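Local structure of oxysterol-binding protein homolog 1 (Saccharomyces cerevisiae, 5H28) at residues R158-L163 and D198-R203; T185-L190 and R215-K220; Y47-A52 and H91-Q96. The protein moves sterols and other lipids between membranes without vesicles, and the part described here is its ankyrin-repeat domain, which targets it to the nucleus-vacuole junction by interacting with NVJ1. All coordinates share one frame; numbering follows the deposited sequence.

Interaction 1. Residues R158-L163 and D198-R203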
loop_
_atom_site.group_PDB
_atom_site.type_symbol
_atom_site.label_atom_id
_atom_site.label_comp_id
_atom_site.label_asym_id
_atom_site.label_seq_id
_atom_site.Cartn_x
_atom_site.Cartn_y
_atom_site.Cartn_z
ATOM N N ARG A 158 -14.044 -1.301 -16.142
ATOM C CA ARG A 158 -14.064 -2.742 -15.897
ATOM C C ARG A 158 -12.745 -3.396 -16.286
ATOM O O ARG A 158 -12.713 -4.374 -17.035
ATOM C CB ARG A 158 -15.227 -3.386 -16.662
ATOM C CG ARG A 158 -15.744 -4.680 -16.050
ATOM C CD ARG A 158 -17.016 -5.124 -16.767
ATOM N NE ARG A 158 -17.699 -6.237 -16.107
ATOM C CZ ARG A 158 -17.481 -7.523 -16.364
ATOM N NH1 ARG A 158 -16.591 -7.883 -17.278
ATOM N NH2 ARG A 158 -18.163 -8.453 -15.708
ATOM N N ASP A 159 -11.661 -2.845 -15.757
ATOM C CA ASP A 159 -10.313 -3.335 -16.021
ATOM C C ASP A 159 -9.850 -4.145 -14.810
ATOM O O ASP A 159 -9.287 -3.592 -13.860
ATOM C CB ASP A 159 -9.376 -2.145 -16.240
ATOM C CG ASP A 159 -7.972 -2.560 -16.620
ATOM O OD1 ASP A 159 -7.596 -3.722 -16.375
ATOM O OD2 ASP A 159 -7.236 -1.706 -17.156
ATOM N N PHE A 160 -10.081 -5.452 -14.843
ATOM C CA PHE A 160 -9.696 -6.312 -13.730
ATOM C C PHE A 160 -8.194 -6.372 -13.486
ATOM O O PHE A 160 -7.759 -6.527 -12.351
ATOM C CB PHE A 160 -10.267 -7.721 -13.929
ATOM C CG PHE A 160 -11.753 -7.801 -13.717
ATOM C CD1 PHE A 160 -12.300 -7.615 -12.449
ATOM C CD2 PHE A 160 -12.608 -8.041 -14.785
ATOM C CE1 PHE A 160 -13.678 -7.664 -12.250
ATOM C CE2 PHE A 160 -13.987 -8.091 -14.599
ATOM C CZ PHE A 160 -14.524 -7.902 -13.328
ATOM N N GLY A 161 -7.398 -6.248 -14.543
ATOM C CA GLY A 161 -5.958 -6.262 -14.359
ATOM C C GLY A 161 -5.544 -5.070 -13.512
ATOM O O GLY A 161 -4.783 -5.200 -12.555
ATOM N N HIS A 162 -6.058 -3.897 -13.867
ATOM C CA HIS A 162 -5.745 -2.674 -13.134
ATOM C C HIS A 162 -6.264 -2.776 -11.698
ATOM O O HIS A 162 -5.569 -2.399 -10.755
ATOM C CB HIS A 162 -6.371 -1.471 -13.841
ATOM C CG HIS A 162 -5.858 -0.147 -13.365
ATOM N ND1 HIS A 162 -6.275 1.048 -13.913
ATOM C CD2 HIS A 162 -4.977 0.176 -12.387
ATOM C CE1 HIS A 162 -5.676 2.048 -13.291
ATOM N NE2 HIS A 162 -4.883 1.546 -12.363
ATOM N N LEU A 163 -7.481 -3.290 -11.529
ATOM C CA LEU A 163 -8.058 -3.442 -10.194
ATOM C C LEU A 163 -7.191 -4.339 -9.316
ATOM O O LEU A 163 -7.026 -4.076 -8.129
ATOM C CB LEU A 163 -9.468 -4.030 -10.281
ATOM C CG LEU A 163 -10.568 -3.088 -10.772
ATOM C CD1 LEU A 163 -11.828 -3.887 -11.067
ATOM C CD2 LEU A 163 -10.841 -2.028 -9.719
ATOM N N ASP A 198 -24.109 -5.920 -12.645
ATOM C CA ASP A 198 -22.914 -6.605 -13.143
ATOM C C ASP A 198 -22.554 -7.591 -12.034
ATOM O O ASP A 198 -21.798 -7.255 -11.119
ATOM C CB ASP A 198 -21.773 -5.601 -13.337
ATOM C CG ASP A 198 -20.520 -6.230 -13.939
ATOM O OD1 ASP A 198 -20.377 -7.471 -13.898
ATOM O OD2 ASP A 198 -19.663 -5.470 -14.435
ATOM N N VAL A 199 -23.094 -8.801 -12.118
ATOM C CA VAL A 199 -22.852 -9.809 -11.085
ATOM C C VAL A 199 -21.396 -10.250 -10.956
ATOM O O VAL A 199 -20.911 -10.468 -9.844
ATOM C CB VAL A 199 -23.742 -11.052 -11.307
ATOM C CG1 VAL A 199 -23.571 -12.028 -10.150
ATOM C CG2 VAL A 199 -25.202 -10.631 -11.416
ATOM N N ILE A 200 -20.694 -10.383 -12.075
ATOM C CA ILE A 200 -19.298 -10.787 -12.018
ATOM C C ILE A 200 -18.489 -9.769 -11.217
ATOM O O ILE A 200 -17.681 -10.147 -10.367
ATOM C CB ILE A 200 -18.695 -10.945 -13.434
ATOM C CG1 ILE A 200 -19.314 -12.169 -14.116
ATOM C CG2 ILE A 200 -17.177 -11.086 -13.354
ATOM C CD1 ILE A 200 -18.797 -12.422 -15.512
ATOM N N MET A 201 -18.709 -8.482 -11.472
ATOM C CA MET A 201 -17.978 -7.464 -10.728
ATOM C C MET A 201 -18.368 -7.515 -9.254
ATOM O O MET A 201 -17.518 -7.353 -8.379
ATOM C CB MET A 201 -18.250 -6.066 -11.285
ATOM C CG MET A 201 -17.528 -4.949 -10.522
ATOM S SD MET A 201 -15.721 -5.111 -10.504
ATOM C CE MET A 201 -15.338 -4.485 -12.129
ATOM N N CYS A 202 -19.652 -7.732 -8.975
ATOM C CA CYS A 202 -20.094 -7.815 -7.586
ATOM C C CYS A 202 -19.353 -8.952 -6.881
ATOM O O CYS A 202 -18.857 -8.773 -5.771
ATOM C CB CYS A 202 -21.606 -8.048 -7.504
ATOM S SG CYS A 202 -22.613 -6.601 -7.903
ATOM N N ARG A 203 -19.273 -10.113 -7.530
ATOM C CA ARG A 203 -18.580 -11.263 -6.952
ATOM C C ARG A 203 -17.114 -10.929 -6.700
ATOM O O ARG A 203 -16.567 -11.266 -5.650
ATOM C CB ARG A 203 -18.672 -12.475 -7.887
ATOM C CG ARG A 203 -20.063 -13.069 -8.030
ATOM C CD ARG A 203 -20.057 -14.208 -9.047
ATOM N NE ARG A 203 -21.399 -14.723 -9.311
ATOM C CZ ARG A 203 -22.104 -15.461 -8.461
ATOM N NH1 ARG A 203 -21.597 -15.785 -7.278
ATOM N NH2 ARG A 203 -23.323 -15.865 -8.785
#
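R158 and D198 meet tip to tip, guanidinium against carboxylate, their planes 19° apart. The grip is side-on: NE of R158 donates to OD2 of D198 at 2.7 Å and NH2 of R158 to OD1 of D198 at 3.0 Å, both N-H...O angles being 170°. Each oxygen offers its syn lone pair, and both lie close to the guanidinium plane in a bidentate salt bridge. R158 spans the distance because its CG is anti to the backbone N (chi1 -154°) and the chain runs extended as far as NE. It leaves from a Schellman motif, just before the next N-cap.

D198 is the N-cap of helix 199-207, in the predicted third ankyrin repeat, and its OD1 also accepts from the backbone N of M201, 3.1 Å away and above the carboxylate plane.

Next to the ion pair the contact is apolar and joins this repeat to helix 160-167. CE2 of F160 lies 3.7 Å above one face of the R158 guanidinium, near its rim. The M201 chain, bent at both chi2 and chi3, slides past F160 in the opposite direction; its CE lies 3.6 Å from CE1 of F160 and 3.7 Å from CD1 of L163, which comes tip to tip with it. SD of M201 sits obliquely, 4.8 Å from the F160 ring centroid, in a Met-aromatic contact. I200 crosses R158 at about a right angle. Helix 130-156 packs on L163, while W204 meets the F160 ring.

Chemically, the two R158 bonds and the M201 N bond together would probably hold the D198 carboxylate against rotation; the same group caps helix 199-207 and pairs with R158, tying the start of that helix to the turn between helices 130-156 and 160-167.

Interaction 2. Residues T185-L190 and R215-K220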
loop_
_atom_site.group_PDB
_atom_site.type_symbol
_atom_site.label_atom_id
_atom_site.label_comp_id
_atom_site.label_asym_id
_atom_site.label_seq_id
_atom_site.Cartn_x
_atom_site.Cartn_y
_atom_site.Cartn_z
ATOM N N THR A 185 -17.855 11.144 -5.616
ATOM C CA THR A 185 -19.243 10.779 -5.879
ATOM C C THR A 185 -20.030 10.510 -4.606
ATOM O O THR A 185 -21.255 10.640 -4.583
ATOM C CB THR A 185 -19.329 9.508 -6.738
ATOM O OG1 THR A 185 -18.877 8.385 -5.966
ATOM C CG2 THR A 185 -18.465 9.643 -7.977
ATOM N N GLY A 186 -19.321 10.124 -3.551
ATOM C CA GLY A 186 -19.978 9.815 -2.297
ATOM C C GLY A 186 -20.568 8.413 -2.307
ATOM O O GLY A 186 -21.131 7.964 -1.313
ATOM N N ASP A 187 -20.423 7.712 -3.429
ATOM C CA ASP A 187 -20.962 6.362 -3.565
ATOM C C ASP A 187 -19.999 5.267 -3.121
ATOM O O ASP A 187 -18.791 5.476 -3.039
ATOM C CB ASP A 187 -21.378 6.088 -5.017
ATOM C CG ASP A 187 -22.436 7.051 -5.522
ATOM O OD1 ASP A 187 -23.333 7.433 -4.741
ATOM O OD2 ASP A 187 -22.379 7.411 -6.716
ATOM N N THR A 188 -20.562 4.095 -2.842
ATOM C CA THR A 188 -19.803 2.925 -2.416
ATOM C C THR A 188 -19.836 1.947 -3.592
ATOM O O THR A 188 -20.894 1.680 -4.172
ATOM C CB THR A 188 -20.423 2.336 -1.143
ATOM O OG1 THR A 188 -20.428 3.347 -0.126
ATOM C CG2 THR A 188 -19.618 1.144 -0.650
ATOM N N VAL A 189 -18.673 1.406 -3.931
ATOM C CA VAL A 189 -18.544 0.558 -5.105
ATOM C C VAL A 189 -19.440 -0.672 -5.242
ATOM O O VAL A 189 -20.024 -0.882 -6.305
ATOM C CB VAL A 189 -17.053 0.182 -5.326
ATOM C CG1 VAL A 189 -16.574 -0.773 -4.255
ATOM C CG2 VAL A 189 -16.864 -0.393 -6.723
ATOM N N LEU A 190 -19.570 -1.486 -4.201
ATOM C CA LEU A 190 -20.428 -2.663 -4.320
ATOM C C LEU A 190 -21.850 -2.242 -4.680
ATOM O O LEU A 190 -22.452 -2.791 -5.605
ATOM C CB LEU A 190 -20.431 -3.479 -3.017
ATOM C CG LEU A 190 -21.327 -4.726 -3.014
ATOM C CD1 LEU A 190 -21.032 -5.588 -4.243
ATOM C CD2 LEU A 190 -21.109 -5.514 -1.720
ATOM N N ARG A 215 -23.629 0.183 4.641
ATOM C CA ARG A 215 -24.659 1.075 4.122
ATOM C C ARG A 215 -23.993 2.251 3.413
ATOM O O ARG A 215 -23.026 2.826 3.923
ATOM C CB ARG A 215 -25.536 1.578 5.273
ATOM C CG ARG A 215 -26.293 0.459 5.975
ATOM C CD ARG A 215 -26.913 0.907 7.292
ATOM N NE ARG A 215 -27.655 -0.183 7.926
ATOM C CZ ARG A 215 -28.807 -0.663 7.471
ATOM N NH1 ARG A 215 -29.411 -1.657 8.104
ATOM N NH2 ARG A 215 -29.363 -0.144 6.385
ATOM N N ASP A 216 -24.493 2.598 2.230
ATOM C CA ASP A 216 -23.922 3.717 1.490
ATOM C C ASP A 216 -24.438 5.054 2.016
ATOM O O ASP A 216 -25.105 5.101 3.050
ATOM C CB ASP A 216 -24.193 3.578 -0.018
ATOM C CG ASP A 216 -25.658 3.755 -0.389
ATOM O OD1 ASP A 216 -26.497 4.050 0.487
ATOM O OD2 ASP A 216 -25.967 3.598 -1.588
ATOM N N ARG A 217 -24.130 6.136 1.308
ATOM C CA ARG A 217 -24.540 7.467 1.736
ATOM C C ARG A 217 -26.045 7.645 1.883
ATOM O O ARG A 217 -26.495 8.536 2.605
ATOM C CB ARG A 217 -23.979 8.530 0.783
ATOM C CG ARG A 217 -24.491 8.470 -0.644
ATOM C CD ARG A 217 -23.807 9.542 -1.484
ATOM N NE ARG A 217 -24.148 9.466 -2.901
ATOM C CZ ARG A 217 -25.255 9.967 -3.441
ATOM N NH1 ARG A 217 -26.146 10.592 -2.684
ATOM N NH2 ARG A 217 -25.472 9.839 -4.744
ATOM N N LYS A 218 -26.818 6.802 1.208
ATOM C CA LYS A 218 -28.272 6.884 1.290
ATOM C C LYS A 218 -28.792 5.928 2.356
ATOM O O LYS A 218 -30.001 5.738 2.496
ATOM C CB LYS A 218 -28.894 6.554 -0.066
ATOM C CG LYS A 218 -28.453 7.493 -1.174
ATOM C CD LYS A 218 -29.135 7.160 -2.485
ATOM C CE LYS A 218 -28.682 8.097 -3.589
ATOM N NZ LYS A 218 -29.356 7.788 -4.880
ATOM N N GLY A 219 -27.867 5.337 3.107
ATOM C CA GLY A 219 -28.229 4.407 4.163
ATOM C C GLY A 219 -28.692 3.052 3.664
ATOM O O GLY A 219 -29.220 2.248 4.433
ATOM N N LYS A 220 -28.475 2.786 2.380
ATOM C CA LYS A 220 -28.899 1.530 1.774
ATOM C C LYS A 220 -27.874 0.403 1.797
ATOM O O LYS A 220 -26.673 0.628 1.622
ATOM C CB LYS A 220 -29.316 1.772 0.322
ATOM C CG LYS A 220 -30.640 2.488 0.172
ATOM C CD LYS A 220 -31.784 1.554 0.521
ATOM C CE LYS A 220 -33.089 2.308 0.672
ATOM N NZ LYS A 220 -33.006 3.262 1.808
HETATM O O HOH W 1 -23.194 10.242 -6.707
HETATM O O HOH W 2 -21.899 5.680 -0.222
HETATM O O HOH W 3 -25.400 6.246 -3.554
HETATM O O HOH W 4 -23.448 3.923 -3.256
HETATM O O HOH W 5 -20.026 3.222 2.499
#
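The loop entering helix 189-196 of the predicted third ankyrin repeat, T185-T188, meets the loop R215-K220 through D187 and R217; T188 begins TVLH, the counterpart of the family's TPLH motif. The loop R215-K220 contains a type I beta turn from D216 to G219. From it the R217 chain runs extended from CG to NE across G186, with its CD 3.1 Å from the carbonyl O of G186. NE then donates to OD1 of D187 at 2.9 Å, bent to 142° and 34° out of the carboxylate plane on the syn side. NH2 of R217 adds a weak bond to the same oxygen, so this salt bridge loads OD1 alone. An alanine in place of D187 would probably leave the R217 guanidinium without its charged mate and freer to swing away from the helix entry.

Both sides are shaped by local turns. OG1 of T185 accepts from D187 N in an ST turn, and G186 has positive phi (81°), where a CB would also come tightly against CD of R217. Opposite, OD1 of D216 takes K218 N (2.9 Å) and K220 N (3.0 Å) from opposite faces of its plane, the first bond making an Asx turn.

Between the two backbones, water completes the joint. One water donates to the carbonyl O of G186 and accepts from R217 N at 2.7 Å, also bonding OG1 of T188; a second accepts from T188 N and lies 3.0 Å from OD2 of D216. Direct packing is slight here, OG1 of T188 lying 3.8 Å from CB of D216.

Successive ankyrin repeats are linked by loops that project to one side of the helix stack, and this contact, between the entry of helix 189-196 and the loop after helix 199-207, is consistent with that.

Interaction 3. Residues Y47-A52 and H91-Q96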
loop_
_atom_site.group_PDB
_atom_site.type_symbol
_atom_site.label_atom_id
_atom_site.label_comp_id
_atom_site.label_asym_id
_atom_site.label_seq_id
_atom_site.Cartn_x
_atom_site.Cartn_y
_atom_site.Cartn_z
ATOM N N TYR A 47 20.454 3.261 7.689
ATOM C CA TYR A 47 21.703 3.915 8.042
ATOM C C TYR A 47 22.011 5.104 7.145
ATOM O O TYR A 47 22.564 6.100 7.603
ATOM C CB TYR A 47 22.858 2.907 8.013
ATOM C CG TYR A 47 22.719 1.814 9.051
ATOM C CD1 TYR A 47 22.405 2.123 10.373
ATOM C CD2 TYR A 47 22.895 0.475 8.713
ATOM C CE1 TYR A 47 22.265 1.125 11.334
ATOM C CE2 TYR A 47 22.756 -0.535 9.671
ATOM C CZ TYR A 47 22.441 -0.198 10.976
ATOM O OH TYR A 47 22.297 -1.183 11.928
ATOM N N ALA A 48 21.648 5.010 5.871
ATOM C CA ALA A 48 21.901 6.108 4.949
ATOM C C ALA A 48 21.051 7.310 5.330
ATOM O O ALA A 48 21.518 8.445 5.278
ATOM C CB ALA A 48 21.598 5.681 3.527
ATOM N N VAL A 49 19.800 7.064 5.710
ATOM C CA VAL A 49 18.917 8.152 6.113
ATOM C C VAL A 49 19.494 8.864 7.336
ATOM O O VAL A 49 19.313 10.069 7.510
ATOM C CB VAL A 49 17.498 7.624 6.443
ATOM C CG1 VAL A 49 16.682 8.695 7.160
ATOM C CG2 VAL A 49 16.801 7.208 5.164
ATOM N N GLN A 50 20.212 8.126 8.172
ATOM C CA GLN A 50 20.785 8.719 9.369
ATOM C C GLN A 50 22.071 9.511 9.168
ATOM O O GLN A 50 22.306 10.487 9.877
ATOM C CB GLN A 50 21.040 7.640 10.425
ATOM C CG GLN A 50 19.787 6.962 10.933
ATOM C CD GLN A 50 20.046 6.110 12.156
ATOM O OE1 GLN A 50 20.884 5.208 12.136
ATOM N NE2 GLN A 50 19.322 6.393 13.233
ATOM N N VAL A 51 22.896 9.118 8.201
ATOM C CA VAL A 51 24.178 9.797 8.030
ATOM C C VAL A 51 24.600 10.304 6.655
ATOM O O VAL A 51 25.474 11.170 6.564
ATOM C CB VAL A 51 25.338 8.887 8.528
ATOM C CG1 VAL A 51 24.998 8.294 9.883
ATOM C CG2 VAL A 51 25.618 7.778 7.512
ATOM N N ALA A 52 23.988 9.795 5.592
ATOM C CA ALA A 52 24.399 10.160 4.239
ATOM C C ALA A 52 23.723 11.346 3.561
ATOM O O ALA A 52 22.618 11.742 3.926
ATOM C CB ALA A 52 24.280 8.928 3.335
ATOM N N HIS A 91 10.191 6.395 8.935
ATOM C CA HIS A 91 10.057 6.722 10.357
ATOM C C HIS A 91 11.318 7.435 10.831
ATOM O O HIS A 91 11.255 8.429 11.555
ATOM C CB HIS A 91 9.911 5.466 11.222
ATOM C CG HIS A 91 8.541 4.863 11.225
ATOM N ND1 HIS A 91 8.126 3.958 10.273
ATOM C CD2 HIS A 91 7.517 4.980 12.105
ATOM C CE1 HIS A 91 6.909 3.537 10.570
ATOM N NE2 HIS A 91 6.517 4.141 11.677
ATOM N N ILE A 92 12.466 6.901 10.429
ATOM C CA ILE A 92 13.747 7.465 10.820
ATOM C C ILE A 92 13.937 8.862 10.237
ATOM O O ILE A 92 14.378 9.777 10.930
ATOM C CB ILE A 92 14.915 6.542 10.368
ATOM C CG1 ILE A 92 14.730 5.132 10.947
ATOM C CG2 ILE A 92 16.251 7.136 10.791
ATOM C CD1 ILE A 92 14.676 5.049 12.462
ATOM N N ALA A 93 13.597 9.026 8.964
ATOM C CA ALA A 93 13.743 10.317 8.310
ATOM C C ALA A 93 12.854 11.375 8.955
ATOM O O ALA A 93 13.272 12.517 9.141
ATOM C CB ALA A 93 13.416 10.189 6.828
ATOM N N ALA A 94 11.624 10.994 9.285
ATOM C CA ALA A 94 10.681 11.915 9.907
ATOM C C ALA A 94 11.170 12.338 11.288
ATOM O O ALA A 94 11.167 13.520 11.625
ATOM C CB ALA A 94 9.310 11.260 10.018
ATOM N N TYR A 95 11.600 11.371 12.087
ATOM C CA TYR A 95 12.072 11.694 13.422
ATOM C C TYR A 95 13.323 12.570 13.405
ATOM O O TYR A 95 13.461 13.478 14.229
ATOM C CB TYR A 95 12.369 10.420 14.213
ATOM C CG TYR A 95 12.849 10.720 15.610
ATOM C CD1 TYR A 95 11.987 11.271 16.558
ATOM C CD2 TYR A 95 14.183 10.531 15.963
ATOM C CE1 TYR A 95 12.442 11.634 17.821
ATOM C CE2 TYR A 95 14.649 10.889 17.223
ATOM C CZ TYR A 95 13.775 11.442 18.144
ATOM O OH TYR A 95 14.241 11.814 19.381
ATOM N N GLN A 96 14.227 12.300 12.466
ATOM C CA GLN A 96 15.475 13.045 12.377
ATOM C C GLN A 96 15.335 14.363 11.611
ATOM O O GLN A 96 16.328 15.012 11.278
ATOM C CB GLN A 96 16.552 12.163 11.742
ATOM C CG GLN A 96 17.960 12.461 12.223
ATOM C CD GLN A 96 18.971 11.462 11.698
ATOM O OE1 GLN A 96 18.846 10.257 11.925
ATOM N NE2 GLN A 96 19.981 11.956 10.994
HETATM O O HOH W 6 17.269 8.998 13.794
#
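V49 and A93 make the close-packed part of this contact between two nearly parallel helices, whose short axes run 13° apart and 9.2 Å from each other. CG1 of V49, anti to its backbone N, points across to the neighbouring helix and settles on its backbone: it lies 3.5 Å from CA of A93 and 3.6 Å from CB of the same residue. The small A93 side chain is consistent with so close an approach, the CA atoms of V49 and A93 being 6.0 Å apart. CG2 of I92 flanks this spot, 4.0 Å from CG1 of V49. Helix 99-106 closes the buried side, with I101 touching both V49 and A93.

Toward the other side the contact turns polar and looser. Q50 lays its aliphatic part over I92, CG of Q50 being 3.5 Å from CG2 of I92, and then crosses the Q96 side chain at about a right angle. Rather than bonding amide to amide, Q96 extends its chain and sends NE2 to the carbonyl O of Q50 at 3.0 Å. The N-H...O angle is 167°, but the oxygen is met at a C=O...N angle of 117°, well off the line of the carbonyl bond. A water links what is left: it donates to OE1 of Q96 at 2.8 Å and accepts a weak bond from NE2 of Q50.

The bond falls at the C-terminal ends of both helices, where the last carbonyls of a helix commonly lack a next-turn N-H donor; here NE2 of Q96 takes that of Q50. R98 serves the same end, donating to the carbonyls of V49 and A52. Chemically, then, a small apolar patch of V49, A93 and I92 joins helices of the predicted first and second ankyrin repeats, while a glutamine amide and an arginine take up main-chain acceptors at the helix terminus.

Interactions 1 and 2 are neighbours at one end of the elongated domain, their centres 18 Å apart. They interleave along the chain and touch where SG of C202 packs 4.1 Å from CD1 of L190, between the consecutive helices 189-196 and 199-207. Interaction 1 thus joins the second of these helices to helix 160-167, while interaction 2 ties the entry of the first to the following loop. Interaction 3 lies on the opposite side of the chain's centre, 41 Å from interaction 1 and 42 Å from interaction 2 between centres, with nearest atoms about 25 and 28 Å away. Lipid binding belongs to the OSBP-related domain, outside this chain; the ankyrin repeats serve targeting through NVJ1.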